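Local coordinates for protein transmembrane protease (Mus musculus, PDB 2E7V) that probably cleaves peptide bonds as a membrane-anchored serine protease, and is represented here by its SEA domain, a probably non-catalytic extracellular module, at residues H8-I13 / K61-G66; A39-E44 / I55-V60. All blocks are in the same frame, centred on the assembly; numbering follows the deposited sequence.

Contact 1. Residues H8-I13 / K61-G66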
ATOM      1  N   HIS A   8      -8.949  -4.095   3.485  1.00 14.27           N
ATOM      2  CA  HIS A   8      -8.625  -2.730   3.112  1.00 13.56           C
ATOM      3  C   HIS A   8      -7.914  -2.047   4.259  1.00 14.03           C
ATOM      4  O   HIS A   8      -8.117  -2.398   5.423  1.00 13.79           O
ATOM      5  CB  HIS A   8      -9.890  -1.942   2.729  1.00 17.24           C
ATOM      6  CG  HIS A   8     -10.824  -1.672   3.869  1.00 17.48           C
ATOM      7  ND1 HIS A   8     -11.756  -2.589   4.304  1.00 16.30           N
ATOM      8  CD2 HIS A   8     -10.970  -0.582   4.662  1.00 17.64           C
ATOM      9  CE1 HIS A   8     -12.435  -2.077   5.316  1.00 20.32           C
ATOM     10  NE2 HIS A   8     -11.977  -0.859   5.553  1.00 20.00           N
ATOM     11  N   SER A   9      -7.065  -1.082   3.920  1.00 13.93           N
ATOM     12  CA  SER A   9      -6.325  -0.327   4.910  1.00 17.33           C
ATOM     13  C   SER A   9      -6.010   1.044   4.344  1.00 15.92           C
ATOM     14  O   SER A   9      -6.082   1.262   3.125  1.00 15.76           O
ATOM     15  CB  SER A   9      -5.012  -1.040   5.252  1.00 19.55           C
ATOM     16  OG  SER A   9      -5.230  -2.429   5.424  1.00 21.94           O
ATOM     17  N   SER A  10      -5.681   1.973   5.235  1.00 12.87           N
ATOM     18  CA  SER A  10      -5.292   3.316   4.832  1.00 12.95           C
ATOM     19  C   SER A  10      -3.793   3.370   5.089  1.00 12.84           C
ATOM     20  O   SER A  10      -3.338   3.244   6.232  1.00 12.98           O
ATOM     21  CB  SER A  10      -6.012   4.366   5.674  1.00 17.84           C
ATOM     22  OG  SER A  10      -7.401   4.365   5.393  1.00 18.45           O
ATOM     23  N   PHE A  11      -3.029   3.516   4.016  1.00  7.97           N
ATOM     24  CA  PHE A  11      -1.580   3.552   4.103  1.00  9.86           C
ATOM     25  C   PHE A  11      -1.036   4.957   3.993  1.00 10.15           C
ATOM     26  O   PHE A  11      -1.406   5.711   3.084  1.00  8.90           O
ATOM     27  CB  PHE A  11      -0.948   2.766   2.959  1.00 10.30           C
ATOM     28  CG  PHE A  11      -1.191   1.293   3.010  1.00  8.95           C
ATOM     29  CD1 PHE A  11      -0.322   0.456   3.717  1.00 12.90           C
ATOM     30  CD2 PHE A  11      -2.247   0.727   2.304  1.00  9.91           C
ATOM     31  CE1 PHE A  11      -0.508  -0.935   3.706  1.00 12.98           C
ATOM     32  CE2 PHE A  11      -2.437  -0.645   2.291  1.00 13.48           C
ATOM     33  CZ  PHE A  11      -1.560  -1.483   2.995  1.00 12.40           C
ATOM     34  N   GLN A  12      -0.134   5.305   4.894  1.00 12.08           N
ATOM     35  CA  GLN A  12       0.503   6.610   4.813  1.00 16.07           C
ATOM     36  C   GLN A  12       1.432   6.514   3.592  1.00 14.44           C
ATOM     37  O   GLN A  12       2.240   5.593   3.496  1.00 15.87           O
ATOM     38  CB  GLN A  12       1.326   6.883   6.076  1.00 15.05           C
ATOM     39  CG  GLN A  12       0.500   7.232   7.310  1.00 25.40           C
ATOM     40  CD  GLN A  12       0.552   6.162   8.383  1.00 31.31           C
ATOM     41  OE1 GLN A  12      -0.299   5.268   8.439  1.00 36.70           O
ATOM     42  NE2 GLN A  12       1.565   6.240   9.242  1.00 34.63           N
ATOM     43  N   ILE A  13       1.316   7.450   2.655  1.00 12.76           N
ATOM     44  CA  ILE A  13       2.161   7.417   1.466  1.00 12.46           C
ATOM     45  C   ILE A  13       3.324   8.367   1.713  1.00 16.95           C
ATOM     46  O   ILE A  13       3.219   9.575   1.514  1.00 17.58           O
ATOM     47  CB  ILE A  13       1.360   7.827   0.199  1.00 14.85           C
ATOM     48  CG1 ILE A  13       0.129   6.915   0.049  1.00 13.24           C
ATOM     49  CG2 ILE A  13       2.240   7.712  -1.047  1.00 10.84           C
ATOM     50  CD1 ILE A  13       0.449   5.397   0.063  1.00 18.98           C
ATOM     51  N   LYS A  61      -8.899   5.400  -3.312  1.00 20.76           N
ATOM     52  CA  LYS A  61      -8.787   6.845  -3.289  1.00 20.97           C
ATOM     53  C   LYS A  61      -7.569   7.325  -2.526  1.00 18.75           C
ATOM     54  O   LYS A  61      -7.027   6.617  -1.666  1.00 18.03           O
ATOM     55  CB  LYS A  61     -10.057   7.491  -2.732  1.00 24.26           C
ATOM     56  CG  LYS A  61     -10.113   7.706  -1.247  1.00 25.19           C
ATOM     57  CD  LYS A  61     -11.206   8.723  -0.938  1.00 29.30           C
ATOM     58  CE  LYS A  61     -10.967  10.029  -1.698  1.00 34.71           C
ATOM     59  NZ  LYS A  61     -12.046  11.047  -1.496  1.00 33.75           N
ATOM     60  N   LEU A  62      -7.119   8.518  -2.893  1.00 16.70           N
ATOM     61  CA  LEU A  62      -5.970   9.154  -2.270  1.00 16.38           C
ATOM     62  C   LEU A  62      -6.535  10.294  -1.460  1.00 15.82           C
ATOM     63  O   LEU A  62      -7.278  11.128  -1.975  1.00 16.43           O
ATOM     64  CB  LEU A  62      -5.011   9.700  -3.330  1.00 15.56           C
ATOM     65  CG  LEU A  62      -4.333   8.626  -4.178  1.00 17.34           C
ATOM     66  CD1 LEU A  62      -3.481   9.276  -5.268  1.00 14.02           C
ATOM     67  CD2 LEU A  62      -3.483   7.733  -3.274  1.00 16.98           C
ATOM     68  N   ARG A  63      -6.205  10.324  -0.183  1.00 12.88           N
ATOM     69  CA  ARG A  63      -6.720  11.374   0.660  1.00 18.88           C
ATOM     70  C   ARG A  63      -5.593  12.216   1.186  1.00 17.51           C
ATOM     71  O   ARG A  63      -4.443  11.784   1.255  1.00 17.32           O
ATOM     72  CB  ARG A  63      -7.545  10.781   1.821  1.00 17.18           C
ATOM     73  CG  ARG A  63      -8.874  10.201   1.367  1.00 25.17           C
ATOM     74  CD  ARG A  63      -9.720   9.648   2.514  1.00 23.67           C
ATOM     75  NE  ARG A  63      -9.095   8.496   3.159  1.00 23.99           N
ATOM     76  CZ  ARG A  63      -8.315   8.563   4.233  1.00 22.86           C
ATOM     77  NH1 ARG A  63      -8.055   9.733   4.803  1.00 23.23           N
ATOM     78  NH2 ARG A  63      -7.797   7.452   4.744  1.00 23.90           N
ATOM     79  N   LYS A  64      -5.935  13.443   1.529  1.00 20.80           N
ATOM     80  CA  LYS A  64      -4.979  14.372   2.084  1.00 25.95           C
ATOM     81  C   LYS A  64      -5.134  14.390   3.599  1.00 26.58           C
ATOM     82  O   LYS A  64      -6.234  14.565   4.117  1.00 30.49           O
ATOM     83  CB  LYS A  64      -5.232  15.767   1.509  1.00 27.62           C
ATOM     84  CG  LYS A  64      -4.760  16.912   2.386  1.00 32.12           C
ATOM     85  CD  LYS A  64      -5.137  18.260   1.776  1.00 36.71           C
ATOM     86  CE  LYS A  64      -6.616  18.305   1.398  1.00 39.88           C
ATOM     87  NZ  LYS A  64      -7.497  17.839   2.513  1.00 39.83           N
ATOM     88  N   GLU A  65      -4.032  14.168   4.300  1.00 31.86           N
ATOM     89  CA  GLU A  65      -4.005  14.210   5.758  1.00 36.50           C
ATOM     90  C   GLU A  65      -2.821  15.110   6.074  1.00 38.21           C
ATOM     91  O   GLU A  65      -1.677  14.775   5.753  1.00 37.21           O
ATOM     92  CB  GLU A  65      -3.801  12.814   6.359  1.00 41.54           C
ATOM     93  CG  GLU A  65      -5.054  11.947   6.318  1.00 44.38           C
ATOM     94  CD  GLU A  65      -4.966  10.721   7.213  1.00 46.76           C
ATOM     95  OE1 GLU A  65      -5.976   9.992   7.308  1.00 48.45           O
ATOM     96  OE2 GLU A  65      -3.898  10.484   7.819  1.00 45.31           O
ATOM     97  N   GLY A  66      -3.097  16.255   6.692  1.00 38.12           N
ATOM     98  CA  GLY A  66      -2.034  17.199   6.975  1.00 37.96           C
ATOM     99  C   GLY A  66      -1.664  17.729   5.603  1.00 36.47           C
ATOM    100  O   GLY A  66      -2.523  18.249   4.892  1.00 38.33           O
TER

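Contact 2. Residues A39-E44 / I55-V60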
ATOM      1  N   ALA A  39       1.377  -1.566  -7.821  1.00 13.29           N
ATOM      2  CA  ALA A  39       2.456  -2.428  -8.283  1.00 13.67           C
ATOM      3  C   ALA A  39       3.292  -2.913  -7.107  1.00 11.60           C
ATOM      4  O   ALA A  39       3.704  -4.072  -7.065  1.00 16.56           O
ATOM      5  CB  ALA A  39       3.340  -1.671  -9.259  1.00 14.46           C
ATOM      6  N   MET A  40       3.548  -2.016  -6.164  1.00 12.23           N
ATOM      7  CA  MET A  40       4.342  -2.333  -4.985  1.00 11.12           C
ATOM      8  C   MET A  40       3.666  -3.405  -4.146  1.00 12.76           C
ATOM      9  O   MET A  40       4.293  -4.394  -3.757  1.00 12.14           O
ATOM     10  CB  MET A  40       4.582  -1.070  -4.144  1.00  9.90           C
ATOM     11  CG  MET A  40       5.549  -0.070  -4.805  1.00 10.97           C
ATOM     12  SD  MET A  40       5.887   1.392  -3.812  1.00  6.04           S
ATOM     13  CE  MET A  40       6.767   0.631  -2.453  1.00  7.17           C
ATOM     14  N   ILE A  41       2.387  -3.207  -3.860  1.00 12.74           N
ATOM     15  CA  ILE A  41       1.633  -4.168  -3.064  1.00  9.93           C
ATOM     16  C   ILE A  41       1.566  -5.508  -3.796  1.00 11.06           C
ATOM     17  O   ILE A  41       1.769  -6.569  -3.189  1.00  9.97           O
ATOM     18  CB  ILE A  41       0.206  -3.637  -2.764  1.00  7.69           C
ATOM     19  CG1 ILE A  41       0.297  -2.467  -1.779  1.00 10.11           C
ATOM     20  CG2 ILE A  41      -0.669  -4.748  -2.185  1.00  9.86           C
ATOM     21  CD1 ILE A  41      -1.010  -1.690  -1.620  1.00 15.94           C
ATOM     22  N   THR A  42       1.311  -5.460  -5.099  1.00  8.36           N
ATOM     23  CA  THR A  42       1.227  -6.683  -5.901  1.00 11.21           C
ATOM     24  C   THR A  42       2.551  -7.454  -5.857  1.00 15.37           C
ATOM     25  O   THR A  42       2.558  -8.668  -5.648  1.00 14.95           O
ATOM     26  CB  THR A  42       0.861  -6.369  -7.374  1.00 14.15           C
ATOM     27  OG1 THR A  42      -0.420  -5.716  -7.417  1.00 12.62           O
ATOM     28  CG2 THR A  42       0.793  -7.654  -8.209  1.00 14.86           C
ATOM     29  N   ASP A  43       3.664  -6.749  -6.052  1.00 14.91           N
ATOM     30  CA  ASP A  43       4.984  -7.383  -6.016  1.00 15.41           C
ATOM     31  C   ASP A  43       5.261  -8.051  -4.656  1.00 17.06           C
ATOM     32  O   ASP A  43       5.808  -9.151  -4.604  1.00 13.28           O
ATOM     33  CB  ASP A  43       6.087  -6.360  -6.292  1.00 14.47           C
ATOM     34  CG  ASP A  43       6.154  -5.941  -7.751  1.00 21.34           C
ATOM     35  OD1 ASP A  43       6.758  -4.883  -8.027  1.00 27.08           O
ATOM     36  OD2 ASP A  43       5.623  -6.664  -8.621  1.00 24.86           O
ATOM     37  N   GLU A  44       4.899  -7.386  -3.563  1.00 14.25           N
ATOM     38  CA  GLU A  44       5.138  -7.960  -2.240  1.00 15.75           C
ATOM     39  C   GLU A  44       4.389  -9.275  -2.037  1.00 14.48           C
ATOM     40  O   GLU A  44       4.963 -10.262  -1.574  1.00 13.99           O
ATOM     41  CB  GLU A  44       4.731  -6.981  -1.134  1.00 17.89           C
ATOM     42  CG  GLU A  44       5.616  -5.756  -1.016  1.00 21.83           C
ATOM     43  CD  GLU A  44       7.087  -6.101  -0.906  1.00 25.86           C
ATOM     44  OE1 GLU A  44       7.423  -7.080  -0.201  1.00 28.38           O
ATOM     45  OE2 GLU A  44       7.909  -5.385  -1.518  1.00 27.93           O
ATOM     46  N   ILE A  55      -5.223 -12.061  -5.242  1.00 12.90           N
ATOM     47  CA  ILE A  55      -5.784 -11.907  -6.581  1.00 14.56           C
ATOM     48  C   ILE A  55      -5.387 -10.580  -7.196  1.00 13.65           C
ATOM     49  O   ILE A  55      -4.769 -10.553  -8.257  1.00 14.35           O
ATOM     50  CB  ILE A  55      -7.328 -12.021  -6.581  1.00 16.69           C
ATOM     51  CG1 ILE A  55      -7.736 -13.425  -6.131  1.00 17.61           C
ATOM     52  CG2 ILE A  55      -7.871 -11.770  -8.007  1.00 16.66           C
ATOM     53  CD1 ILE A  55      -9.224 -13.642  -6.077  1.00 20.01           C
ATOM     54  N   ARG A  56      -5.740  -9.478  -6.534  1.00 11.19           N
ATOM     55  CA  ARG A  56      -5.382  -8.157  -7.036  1.00 13.27           C
ATOM     56  C   ARG A  56      -5.687  -7.066  -6.015  1.00 13.74           C
ATOM     57  O   ARG A  56      -6.425  -7.275  -5.042  1.00 12.40           O
ATOM     58  CB  ARG A  56      -6.129  -7.855  -8.337  1.00 15.73           C
ATOM     59  CG  ARG A  56      -7.630  -7.811  -8.163  1.00 22.26           C
ATOM     60  CD  ARG A  56      -8.363  -7.494  -9.454  1.00 24.44           C
ATOM     61  NE  ARG A  56      -9.700  -8.063  -9.385  1.00 31.31           N
ATOM     62  CZ  ARG A  56     -10.000  -9.302  -9.756  1.00 26.68           C
ATOM     63  NH1 ARG A  56      -9.057 -10.093 -10.238  1.00 29.55           N
ATOM     64  NH2 ARG A  56     -11.238  -9.756  -9.619  1.00 28.60           N
ATOM     65  N   THR A  57      -5.116  -5.893  -6.252  1.00 13.59           N
ATOM     66  CA  THR A  57      -5.306  -4.760  -5.360  1.00 13.84           C
ATOM     67  C   THR A  57      -5.593  -3.481  -6.134  1.00 16.46           C
ATOM     68  O   THR A  57      -5.336  -3.380  -7.340  1.00 13.12           O
ATOM     69  CB  THR A  57      -4.055  -4.537  -4.498  1.00 13.84           C
ATOM     70  OG1 THR A  57      -4.323  -3.550  -3.495  1.00 13.15           O
ATOM     71  CG2 THR A  57      -2.889  -4.069  -5.363  1.00 11.87           C
ATOM     72  N   HIS A  58      -6.138  -2.497  -5.434  1.00 16.33           N
ATOM     73  CA  HIS A  58      -6.427  -1.231  -6.072  1.00 16.06           C
ATOM     74  C   HIS A  58      -6.670  -0.129  -5.068  1.00 13.98           C
ATOM     75  O   HIS A  58      -7.289  -0.334  -4.014  1.00 12.54           O
ATOM     76  CB  HIS A  58      -7.621  -1.364  -7.026  1.00 18.62           C
ATOM     77  CG  HIS A  58      -8.954  -1.442  -6.347  1.00 21.56           C
ATOM     78  ND1 HIS A  58      -9.839  -0.386  -6.331  1.00 20.67           N
ATOM     79  CD2 HIS A  58      -9.575  -2.463  -5.708  1.00 22.34           C
ATOM     80  CE1 HIS A  58     -10.950  -0.754  -5.716  1.00 19.47           C
ATOM     81  NE2 HIS A  58     -10.817  -2.009  -5.328  1.00 22.38           N
ATOM     82  N   VAL A  59      -6.130   1.035  -5.401  1.00 13.97           N
ATOM     83  CA  VAL A  59      -6.265   2.229  -4.593  1.00 13.42           C
ATOM     84  C   VAL A  59      -7.688   2.739  -4.851  1.00 15.65           C
ATOM     85  O   VAL A  59      -8.052   3.033  -5.991  1.00 13.62           O
ATOM     86  CB  VAL A  59      -5.210   3.285  -5.032  1.00 12.98           C
ATOM     87  CG1 VAL A  59      -5.504   4.636  -4.403  1.00 10.52           C
ATOM     88  CG2 VAL A  59      -3.813   2.808  -4.651  1.00 11.45           C
ATOM     89  N   VAL A  60      -8.499   2.815  -3.798  1.00 17.61           N
ATOM     90  CA  VAL A  60      -9.876   3.284  -3.943  1.00 20.06           C
ATOM     91  C   VAL A  60      -9.905   4.801  -3.937  1.00 19.72           C
ATOM     92  O   VAL A  60     -10.823   5.420  -4.467  1.00 19.57           O
ATOM     93  CB  VAL A  60     -10.779   2.744  -2.823  1.00 22.15           C
ATOM     94  CG1 VAL A  60     -10.785   1.228  -2.860  1.00 24.82           C
ATOM     95  CG2 VAL A  60     -10.303   3.244  -1.490  1.00 23.13           C
TER
HETATM   96  O   HOH W   1      -3.051  -6.054  -8.392  1.00 14.99           O

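Contact 1. Residues H8-I13 / K61-G66
Ser10 and Arg63 meet across an intervening strand, 68-78, which keeps their CA atoms 9.2 Å apart; the gap is bridged by the side chains alone, Arg63 reaching out to Ser10. In strand 54-65, Leu62 turns to the helix side of the sheet, where it touches Tyr30 and Ser34 of helix 28-46. Arg63 lies on the other face. Its chain bends at chi3 (-65°), which swings the guanidinium over the middle strand and brings NH2 to 3.2 Å from Ser10 OG, with the serine oxygen at the edge of the flat group and near its plane. Both side chains have their main partner in Asp72 of that middle strand: its OD2 forms a salt bridge with Arg63 NE, and its OD1 is hydrogen-bonded to Ser10 OG. Two residues on, Glu65 accepts a nearly straight bond (174°) from Arg63 NH1 to its OE1 at 3.3 Å. OE1 lies almost in the guanidinium plane, while NH1 meets it on its anti side, tilted 26° out of the carboxylate plane. Held by a carboxylate on NE and another on NH1, the guanidinium has little freedom to rotate. A leucine in its place would probably leave Asp72 and Glu65 without their shared positive mate. The arrangement is a cross-strand polar cluster on the face, turned away from helix 28-46, of the antiparallel strands 54-65, 68-78 and 4-14 of the mixed SEA-domain sheet.

Contact 2. Residues A39-E44 / I55-V60
Thr57 presents its methyl group to helix 28-46, where Ile41 and Thr42 receive it. The apolar part is small: CG2 of Ile41 packs against CG2 of Thr57 at 3.9 Å, the two side chains crossing at about a right angle. A separate van der Waals contact sets Thr42 OG1 3.6 Å from the same Thr57 CG2. Thr57 OG1 stands anti to its own backbone N (chi1 -172°), and this rotation places CG2 between N and the carbonyl carbon, facing the helix; the hydroxyl is then used within the sheet, bonded to Val74 O. The polar link is made by water. One molecule donates to Thr42 OG1 at 2.8 Å and accepts from Thr57 N at 3.0 Å, so it supplies a partner to a strand amide on the outer edge of the sheet. Thr42 OG1 is gripped a second time by the carbonyl oxygen of Glu38, one helical turn back, and Glu38 itself reaches the strand by accepting from Val59 N through OE1. Helix 28-46 thus leans on edge strand 54-65 beside the water, with Ile41 also touching Ile107 of strand 106-107 and Thr57 touching Val73 of strand 68-78.

How the contacts relate
Contact 1 and contact 2 share strand 54-65 and have centres about 15 Å apart. They use different faces of one sheet: the polar cluster of contact 1 is on the side away from helix 28-46, whereas contact 2 seats that helix on the other side. Along the chain contact 2 is nested within the loop that contact 1 closes. They touch directly where Phe11 of 8-13 reaches out on the helix-facing side of the sheet, its CE2 lying 4.3 Å from Ile41 CD1 of 39-44, a packing contact. Neither contact involves a ligand or a protease active site, consistent with an accessory domain.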